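Uncharacterized protein GSU0716 (PDB 3BIJ) is of unknown function but has a caspase-like domain and is probably a cysteine-type endopeptidase of the C14 family. Local coordinates at residues Gly85-Asp90 / Asp97-Thr102; Leu129-Ser134 / Leu203-Cys208. All coordinates share one frame; numbering follows the deposited sequence.

Interaction 1 of 2, residues Gly85-Asp90 / Asp97-Thr102; sequences GGQVPD and DGVDET
Gly-86 and Thr-102 exchange two short backbone hydrogen bonds, with Gly-86 N 2.6 Å from Thr-102 O and Thr-102 N 2.7 Å from Gly-86 O. In each the donor stands well above the plane of the carbonyl it meets. A second pair joins Val-88 and Asp-100: Asp-100 N gives the straighter bond, 2.9 Å from Val-88 O at 162°, and Val-88 N returns one to Asp-100 O, in that carbonyl's plane. Beyond the strand, Asp-90 N still donates a hydrogen bond to Gly-98 O, at 3.0 Å. A CA-H...O contact from Gln-87 CA to Asp-100 O (3.1 Å) fills in between the N-H bonds. This ladder is that of an antiparallel beta hairpin within the caspase-like domain, strand 76-89 turning back into strand 99-104. Its loop end meets a second subunit, where Lys-232 of that subunit bonds to the carbonyls of Asp-90 and Gly-98, and Asp-97 forms salt bridges with that subunit's Arg-229 and Arg-250.

Residue size follows position. At Gly-86 a side chain would run into Thr-102 OG1, a hydroxyl that is also hydrogen-bonded to Glu-109. Pro-89 sits opposite Val-99 in a non-hydrogen-bonded pair, where its lack of an N-H costs this ladder nothing.

Side-chain van der Waals contacts lie on both faces. Val-88 CG1, held between its backbone N and carbonyl carbon (chi1 57°), reaches across to Asp-100 CB at 3.7 Å and also meets Thr-102 CG2, while Tyr-176, Tyr-183 and Ile-111 pack on this valine. The branched Val-99 divides its contacts, CG1 lying against Pro-89 CA and CG2 touching Gln-87 CD at 3.7 Å, with the glutamine chain passing obliquely across it.

Two like charges, the carboxylates of Asp-90 and Asp-100, come near each other without touching; Asp-90 OD2 is hydrogen-bonded to Ser-92.

Interaction 2 of 2, residues Leu129-Ser134 / Leu203-Cys208; sequences LVFSDS and LLISGC
Phe-131 and Ile-205 lie side by side on one face of the sheet, with Phe-131 CE2 4.0 Å from Ile-205 CD1. With CG anti to the carbonyl carbon (chi1 -73°), the ring starts out beside the backbone N and runs alongside Ile-205; Phe-275, whose ring meets it, and Phe-223 and Leu-227 of helix 222-231 also pack against it. An alanine in place of Phe-131 would probably open a gap beside Ile-205 and leave Phe-275 without its ring partner. On the same face Leu-129 CD1 meets Leu-203 CG at 3.9 Å; on the other, Val-130 CB packs against Leu-204 CG at 4.0 Å. Bulky apolar chains suit these places, the Phe-131 face being buried and Leu-204 on the other only partly open to solvent.

The backbones form a parallel ladder. Val-130 N donates to Leu-203 O almost straight, at 178°, and Val-130 O takes Ile-205 N at 2.8 Å. Ser-132 continues it, its N to Ile-205 O and its O to Gly-207 N (2.7 Å).

At the strand ends small residues take over. Gly-207 suits its place because a side chain would crowd Asp-133 OD1, and Asp-133, the centre of an inverse gamma turn, is hydrogen-bonded to Thr-224. Cys-208 SG comes within 3.8 Å of Ser-134 O. This is the parallel core of a caspase-like alpha/beta fold, in whose peptidases the catalytic cysteine lies just past such a strand end; Cys-135, which Cys-208 touches, is probably the matching residue here.

Interaction 1 closes along the chain before interaction 2 opens, and their centres lie about 18 Å apart in one mixed sheet. Strand 76-89 links them: its earlier part pairs in parallel with strand 127-133, while its far end runs on into the antiparallel hairpin with strand 99-104. The two meet where the parallel part gives way to the hairpin, Gly-85 N packing 3.3 Å from Ser-134 OG. Interaction 2 lies about 5 Å from the centre of the chain, centre to centre, interaction 1 about 15 Å, toward a second subunit. In caspase-like peptidases the catalytic histidine and cysteine lie at or past the C-terminal ends of neighbouring parallel core strands, so this junction is probably close to the active site.

Interaction 1 of 2, residues Gly85-Asp90 / Asp97-Thr102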
# COMPACT_ATOMS: atom_id res chain seq x y z
N GLY A 85 -19.80 -20.15 -4.55
CA GLY A 85 -19.37 -21.49 -4.24
C GLY A 85 -19.60 -21.64 -2.75
O GLY A 85 -19.20 -20.77 -1.98
N GLY A 86 -20.24 -22.72 -2.32
CA GLY A 86 -20.49 -22.88 -0.90
C GLY A 86 -19.71 -23.99 -0.23
O GLY A 86 -18.95 -24.71 -0.86
N GLN A 87 -19.90 -24.10 1.08
CA GLN A 87 -19.25 -25.14 1.85
C GLN A 87 -20.21 -25.53 2.96
O GLN A 87 -20.83 -24.68 3.60
CB GLN A 87 -17.93 -24.63 2.45
CG GLN A 87 -16.93 -24.19 1.40
CD GLN A 87 -15.54 -23.92 1.97
OE1 GLN A 87 -15.39 -23.33 3.05
NE2 GLN A 87 -14.51 -24.33 1.22
N VAL A 88 -20.35 -26.83 3.16
CA VAL A 88 -21.22 -27.34 4.20
C VAL A 88 -20.31 -28.20 5.08
O VAL A 88 -19.48 -28.94 4.58
CB VAL A 88 -22.39 -28.16 3.61
CG1 VAL A 88 -21.86 -29.30 2.74
CG2 VAL A 88 -23.26 -28.69 4.72
N PRO A 89 -20.42 -28.06 6.40
CA PRO A 89 -19.58 -28.83 7.32
C PRO A 89 -19.59 -30.33 7.10
O PRO A 89 -20.64 -30.95 6.87
CB PRO A 89 -20.13 -28.46 8.70
CG PRO A 89 -21.58 -28.16 8.40
CD PRO A 89 -21.45 -27.32 7.15
N ASP A 90 -18.38 -30.88 7.17
CA ASP A 90 -18.10 -32.31 7.02
C ASP A 90 -18.13 -32.92 8.42
O ASP A 90 -17.10 -33.05 9.08
CB ASP A 90 -16.72 -32.52 6.38
CG ASP A 90 -16.32 -34.00 6.30
OD1 ASP A 90 -15.18 -34.29 5.88
OD2 ASP A 90 -17.14 -34.88 6.65
N ASP A 97 -11.99 -26.75 9.42
CA ASP A 97 -11.98 -26.48 7.99
C ASP A 97 -12.34 -27.70 7.14
O ASP A 97 -12.20 -27.67 5.92
CB ASP A 97 -10.62 -25.92 7.57
CG ASP A 97 -10.54 -24.41 7.76
OD1 ASP A 97 -9.41 -23.87 7.80
OD2 ASP A 97 -11.61 -23.78 7.85
N GLY A 98 -12.79 -28.76 7.80
CA GLY A 98 -13.18 -29.97 7.09
C GLY A 98 -14.60 -29.78 6.60
O GLY A 98 -15.55 -29.89 7.37
N VAL A 99 -14.74 -29.49 5.31
CA VAL A 99 -16.05 -29.24 4.73
C VAL A 99 -16.19 -29.80 3.32
O VAL A 99 -15.24 -30.35 2.76
CB VAL A 99 -16.33 -27.72 4.69
CG1 VAL A 99 -16.48 -27.17 6.11
CG2 VAL A 99 -15.19 -27.01 3.98
N ASP A 100 -17.39 -29.67 2.76
CA ASP A 100 -17.67 -30.12 1.40
C ASP A 100 -18.01 -28.91 0.53
O ASP A 100 -18.85 -28.09 0.90
CB ASP A 100 -18.86 -31.09 1.38
CG ASP A 100 -18.51 -32.45 1.94
OD1 ASP A 100 -17.55 -33.08 1.43
OD2 ASP A 100 -19.20 -32.90 2.87
N GLU A 101 -17.35 -28.81 -0.61
CA GLU A 101 -17.60 -27.70 -1.52
C GLU A 101 -18.97 -27.85 -2.17
O GLU A 101 -19.44 -28.97 -2.38
CB GLU A 101 -16.51 -27.65 -2.58
CG GLU A 101 -15.15 -27.35 -1.97
CD GLU A 101 -14.05 -27.33 -2.99
OE1 GLU A 101 -12.91 -26.91 -2.64
OE2 GLU A 101 -14.31 -27.73 -4.15
N THR A 102 -19.61 -26.73 -2.46
CA THR A 102 -20.94 -26.76 -3.05
C THR A 102 -21.16 -25.58 -3.99
O THR A 102 -20.33 -24.68 -4.09
CB THR A 102 -22.03 -26.65 -1.97
OG1 THR A 102 -22.06 -25.31 -1.46
CG2 THR A 102 -21.76 -27.63 -0.83

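Interaction 2 of 2, residues Leu129-Ser134 / Leu203-Cys208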
# COMPACT_ATOMS: atom_id res chain seq x y z
N LEU A 129 -18.45 -30.85 -21.17
CA LEU A 129 -17.68 -29.63 -21.01
C LEU A 129 -18.29 -28.77 -19.92
O LEU A 129 -19.44 -28.35 -20.04
CB LEU A 129 -17.67 -28.86 -22.33
CG LEU A 129 -16.89 -27.54 -22.35
CD1 LEU A 129 -15.42 -27.80 -22.16
CD2 LEU A 129 -17.16 -26.85 -23.68
N VAL A 130 -17.53 -28.50 -18.85
CA VAL A 130 -18.04 -27.70 -17.73
C VAL A 130 -17.26 -26.41 -17.46
O VAL A 130 -16.04 -26.44 -17.31
CB VAL A 130 -18.03 -28.53 -16.40
CG1 VAL A 130 -18.63 -27.70 -15.29
CG2 VAL A 130 -18.79 -29.83 -16.56
N PHE A 131 -17.96 -25.28 -17.41
CA PHE A 131 -17.33 -24.00 -17.10
C PHE A 131 -17.90 -23.55 -15.76
O PHE A 131 -19.12 -23.41 -15.61
CB PHE A 131 -17.65 -22.92 -18.15
CG PHE A 131 -16.93 -23.12 -19.44
CD1 PHE A 131 -17.51 -23.84 -20.48
CD2 PHE A 131 -15.65 -22.61 -19.62
CE1 PHE A 131 -16.83 -24.06 -21.67
CE2 PHE A 131 -14.95 -22.82 -20.81
CZ PHE A 131 -15.54 -23.55 -21.84
N SER A 132 -17.02 -23.34 -14.78
CA SER A 132 -17.47 -22.89 -13.48
C SER A 132 -16.75 -21.61 -13.09
O SER A 132 -15.62 -21.66 -12.61
CB SER A 132 -17.21 -23.98 -12.43
OG SER A 132 -17.61 -23.57 -11.13
N ASP A 133 -17.38 -20.46 -13.32
CA ASP A 133 -16.78 -19.17 -12.98
C ASP A 133 -17.21 -18.88 -11.56
O ASP A 133 -18.02 -17.99 -11.30
CB ASP A 133 -17.28 -18.05 -13.90
CG ASP A 133 -16.49 -16.76 -13.74
OD1 ASP A 133 -15.73 -16.66 -12.75
OD2 ASP A 133 -16.63 -15.85 -14.58
N SER A 134 -16.65 -19.66 -10.64
CA SER A 134 -16.98 -19.55 -9.23
C SER A 134 -15.74 -19.93 -8.41
O SER A 134 -14.70 -20.27 -8.97
CB SER A 134 -18.15 -20.49 -8.92
OG SER A 134 -18.58 -20.36 -7.59
N LEU A 203 -14.23 -32.49 -18.94
CA LEU A 203 -13.24 -31.43 -19.13
C LEU A 203 -13.84 -30.28 -18.35
O LEU A 203 -14.76 -29.60 -18.80
CB LEU A 203 -13.08 -31.05 -20.61
CG LEU A 203 -12.29 -29.77 -20.92
CD1 LEU A 203 -11.04 -29.75 -20.11
CD2 LEU A 203 -11.98 -29.67 -22.40
N LEU A 204 -13.31 -30.09 -17.14
CA LEU A 204 -13.78 -29.06 -16.23
C LEU A 204 -12.82 -27.87 -16.23
O LEU A 204 -11.66 -28.02 -15.88
CB LEU A 204 -13.86 -29.68 -14.84
CG LEU A 204 -15.04 -29.37 -13.94
CD1 LEU A 204 -15.15 -30.47 -12.89
CD2 LEU A 204 -14.89 -27.99 -13.30
N ILE A 205 -13.32 -26.71 -16.64
CA ILE A 205 -12.53 -25.49 -16.67
C ILE A 205 -13.17 -24.53 -15.69
O ILE A 205 -14.26 -24.01 -15.93
CB ILE A 205 -12.53 -24.84 -18.08
CG1 ILE A 205 -11.78 -25.72 -19.08
CG2 ILE A 205 -11.90 -23.47 -18.02
CD1 ILE A 205 -11.85 -25.26 -20.53
N SER A 206 -12.50 -24.30 -14.56
CA SER A 206 -13.01 -23.39 -13.53
C SER A 206 -12.34 -22.02 -13.59
O SER A 206 -11.26 -21.86 -14.17
CB SER A 206 -12.81 -24.01 -12.16
OG SER A 206 -11.43 -24.27 -11.93
N GLY A 207 -12.97 -21.04 -12.94
CA GLY A 207 -12.43 -19.69 -12.95
C GLY A 207 -11.16 -19.46 -12.16
O GLY A 207 -10.44 -18.48 -12.38
N CYS A 208 -10.86 -20.34 -11.21
CA CYS A 208 -9.65 -20.16 -10.42
C CYS A 208 -9.15 -21.46 -9.78
O CYS A 208 -9.78 -22.51 -9.91
CB CYS A 208 -9.92 -19.12 -9.32
SG CYS A 208 -11.10 -19.67 -8.05